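PDB 3ME7: SCO family protein from Aquifex aeolicus, which probably binds copper and serves in electron transfer as a SCO1/2-family protein with a thioredoxin-like domain and a redox-active disulfide. Local coordinates for residues I113-M118 and F124-V129. Residues are numbered along the deposited sequence; the frame is centred on the assembly and turned at random. Where two conformers were deposited one is given.
Sequences IDFRFM and FIHPNV
Met-118 and Ile-125 form an antiparallel hydrogen-bonded pair of a small two-stranded hairpin in the thioredoxin-like SCO domain; its second arm leads through His-126 and Pro-127 to Val-129, where a central-sheet strand begins. Two backbone bonds close the pair: Met-118 N to Ile-125 O (3.0 Å), and Ile-125 N to Met-118 O (2.8 Å, N-H...O angle 163°). The same oxygens also receive CA-H...O contacts, Ile-125 O from Phe-117 CA and Met-118 O from Phe-124 CA.

An aromatic cluster flanks the hairpin. Phe-117 and Phe-124 make a T-shaped pair, centroids 4.8 Å apart and planes at 70°: Phe-117 presents its CD2-CE2 edge to the face of Phe-124, whose own edge has Met-118 O in its plane. Tyr-37 meets Phe-124 edge-to-face and hydrogen-bonds to its backbone N through OH, while Phe-72 meets the rings of Phe-115, Phe-117 and His-126. An alanine in place of Phe-124 would probably leave the Phe-117 edge without its facing ring and open a gap beside Tyr-37.

Apolar contacts around the buried Phe-115 ring join the two arms. The Phe-115 side chain swings CG opposite the backbone N (chi1 -174°), which carries its ring across to the second arm; Pro-127 CD lies over one face in a CH-pi contact, 4.1 Å from the ring centroid, and Val-129 CG1 sits at the edge, 3.7 Å from Phe-115 CD2.

His-126, a predicted copper ligand, contacts the disulfide-linked Cys-40 and Cys-44, the other predicted ligands. Its CB packs against Phe-115 CZ and Phe-117 CB, and its ring is tethered by ND1 donating to Pro-127 O at 2.8 Å, from above the carbonyl plane.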
loop_
_atom_site.group_PDB
_atom_site.type_symbol
_atom_site.label_atom_id
_atom_site.label_comp_id
_atom_site.label_asym_id
_atom_site.label_seq_id
_atom_site.Cartn_x
_atom_site.Cartn_y
_atom_site.Cartn_z
ATOM N N ILE A 113 4.545 9.214 -3.286
ATOM C CA ILE A 113 5.296 8.415 -2.315
ATOM C C ILE A 113 6.780 8.283 -2.645
ATOM O O ILE A 113 7.476 7.423 -2.087
ATOM C CB ILE A 113 4.634 7.009 -2.059
ATOM C CG1 ILE A 113 4.600 6.163 -3.348
ATOM C CG2 ILE A 113 3.230 7.159 -1.442
ATOM C CD1 ILE A 113 4.310 4.663 -3.092
ATOM N N ASP A 114 7.247 9.107 -3.588
ATOM C CA ASP A 114 8.668 9.162 -3.991
ATOM C C ASP A 114 9.202 7.799 -4.414
ATOM O O ASP A 114 10.340 7.423 -4.092
ATOM C CB ASP A 114 9.553 9.723 -2.878
ATOM C CG ASP A 114 9.228 11.166 -2.535
ATOM O OD1 ASP A 114 8.739 11.905 -3.415
ATOM O OD2 ASP A 114 9.463 11.546 -1.368
ATOM N N PHE A 115 8.378 7.074 -5.147
ATOM C CA PHE A 115 8.698 5.721 -5.566
ATOM C C PHE A 115 9.089 5.747 -7.043
ATOM O O PHE A 115 8.347 6.288 -7.863
ATOM C CB PHE A 115 7.458 4.851 -5.343
ATOM C CG PHE A 115 7.674 3.384 -5.595
ATOM C CD1 PHE A 115 7.646 2.867 -6.886
ATOM C CD2 PHE A 115 7.889 2.507 -4.533
ATOM C CE1 PHE A 115 7.825 1.486 -7.115
ATOM C CE2 PHE A 115 8.092 1.140 -4.749
ATOM C CZ PHE A 115 8.032 0.628 -6.024
ATOM N N ARG A 116 10.247 5.182 -7.385
ATOM C CA ARG A 116 10.617 5.052 -8.792
ATOM C C ARG A 116 11.184 3.669 -9.070
ATOM O O ARG A 116 11.888 3.070 -8.229
ATOM C CB ARG A 116 11.536 6.174 -9.286
ATOM C CG ARG A 116 12.977 6.128 -8.815
ATOM C CD ARG A 116 13.769 7.360 -9.292
ATOM N NE ARG A 116 13.337 8.574 -8.594
ATOM C CZ ARG A 116 13.660 8.894 -7.340
ATOM N NH1 ARG A 116 13.190 10.019 -6.801
ATOM N NH2 ARG A 116 14.427 8.094 -6.614
ATOM N N PHE A 117 10.853 3.163 -10.248
ATOM C CA PHE A 117 11.342 1.860 -10.662
ATOM C C PHE A 117 12.035 1.976 -12.001
ATOM O O PHE A 117 11.897 2.991 -12.692
ATOM C CB PHE A 117 10.217 0.813 -10.653
ATOM C CG PHE A 117 9.085 1.073 -11.624
ATOM C CD1 PHE A 117 8.010 1.879 -11.270
ATOM C CD2 PHE A 117 9.073 0.470 -12.876
ATOM C CE1 PHE A 117 6.944 2.086 -12.158
ATOM C CE2 PHE A 117 8.013 0.672 -13.765
ATOM C CZ PHE A 117 6.952 1.488 -13.406
ATOM N N MET A 118 12.793 0.941 -12.359
ATOM C CA MET A 118 13.573 0.923 -13.594
ATOM C C MET A 118 13.672 -0.511 -14.110
ATOM O O MET A 118 13.536 -1.449 -13.328
ATOM C CB MET A 118 14.974 1.497 -13.328
ATOM C CG MET A 118 15.612 1.074 -12.010
ATOM S SD MET A 118 16.569 2.393 -11.242
ATOM C CE MET A 118 17.333 3.124 -12.680
ATOM N N PHE A 124 11.837 -5.582 -12.749
ATOM C CA PHE A 124 12.069 -4.216 -12.340
ATOM C C PHE A 124 13.008 -4.172 -11.144
ATOM O O PHE A 124 13.011 -5.087 -10.320
ATOM C CB PHE A 124 10.748 -3.561 -11.957
ATOM C CG PHE A 124 9.809 -3.350 -13.112
ATOM C CD1 PHE A 124 10.199 -2.606 -14.230
ATOM C CD2 PHE A 124 8.519 -3.871 -13.069
ATOM C CE1 PHE A 124 9.315 -2.396 -15.301
ATOM C CE2 PHE A 124 7.631 -3.669 -14.124
ATOM C CZ PHE A 124 8.033 -2.933 -15.241
ATOM N N ILE A 125 13.810 -3.111 -11.072
ATOM C CA ILE A 125 14.562 -2.750 -9.867
ATOM C C ILE A 125 13.730 -1.660 -9.197
ATOM O O ILE A 125 13.298 -0.722 -9.862
ATOM C CB ILE A 125 15.963 -2.223 -10.241
ATOM C CG1 ILE A 125 16.862 -3.380 -10.675
ATOM C CG2 ILE A 125 16.625 -1.476 -9.067
ATOM C CD1 ILE A 125 18.140 -2.930 -11.343
ATOM N N HIS A 126 13.480 -1.801 -7.895
ATOM C CA HIS A 126 12.561 -0.918 -7.186
ATOM C C HIS A 126 12.846 -0.982 -5.683
ATOM O O HIS A 126 13.459 -1.945 -5.210
ATOM C CB HIS A 126 11.096 -1.342 -7.465
ATOM C CG HIS A 126 10.774 -2.718 -6.975
ATOM N ND1 HIS A 126 10.273 -2.949 -5.712
ATOM C CD2 HIS A 126 10.917 -3.935 -7.550
ATOM C CE1 HIS A 126 10.111 -4.247 -5.535
ATOM N NE2 HIS A 126 10.502 -4.870 -6.633
ATOM N N PRO A 127 12.438 0.060 -4.937
ATOM C CA PRO A 127 12.501 -0.034 -3.474
ATOM C C PRO A 127 11.485 -0.987 -2.868
ATOM O O PRO A 127 10.421 -1.266 -3.456
ATOM C CB PRO A 127 12.221 1.400 -2.996
ATOM C CG PRO A 127 11.553 2.075 -4.127
ATOM C CD PRO A 127 11.908 1.358 -5.400
ATOM N N ASN A 128 11.828 -1.463 -1.685
ATOM C CA ASN A 128 10.916 -2.253 -0.853
ATOM C C ASN A 128 10.331 -1.341 0.196
ATOM O O ASN A 128 11.020 -0.959 1.130
ATOM C CB ASN A 128 11.669 -3.417 -0.192
ATOM C CG ASN A 128 12.349 -4.320 -1.214
ATOM O OD1 ASN A 128 11.761 -4.685 -2.232
ATOM N ND2 ASN A 128 13.588 -4.668 -0.962
ATOM N N VAL A 129 9.057 -0.989 0.045
ATOM C CA VAL A 129 8.482 0.006 0.926
ATOM C C VAL A 129 7.010 -0.270 1.211
ATOM O O VAL A 129 6.284 -0.762 0.348
ATOM C CB VAL A 129 8.661 1.448 0.362
ATOM C CG1 VAL A 129 7.861 1.634 -0.929
ATOM C CG2 VAL A 129 8.260 2.487 1.425
#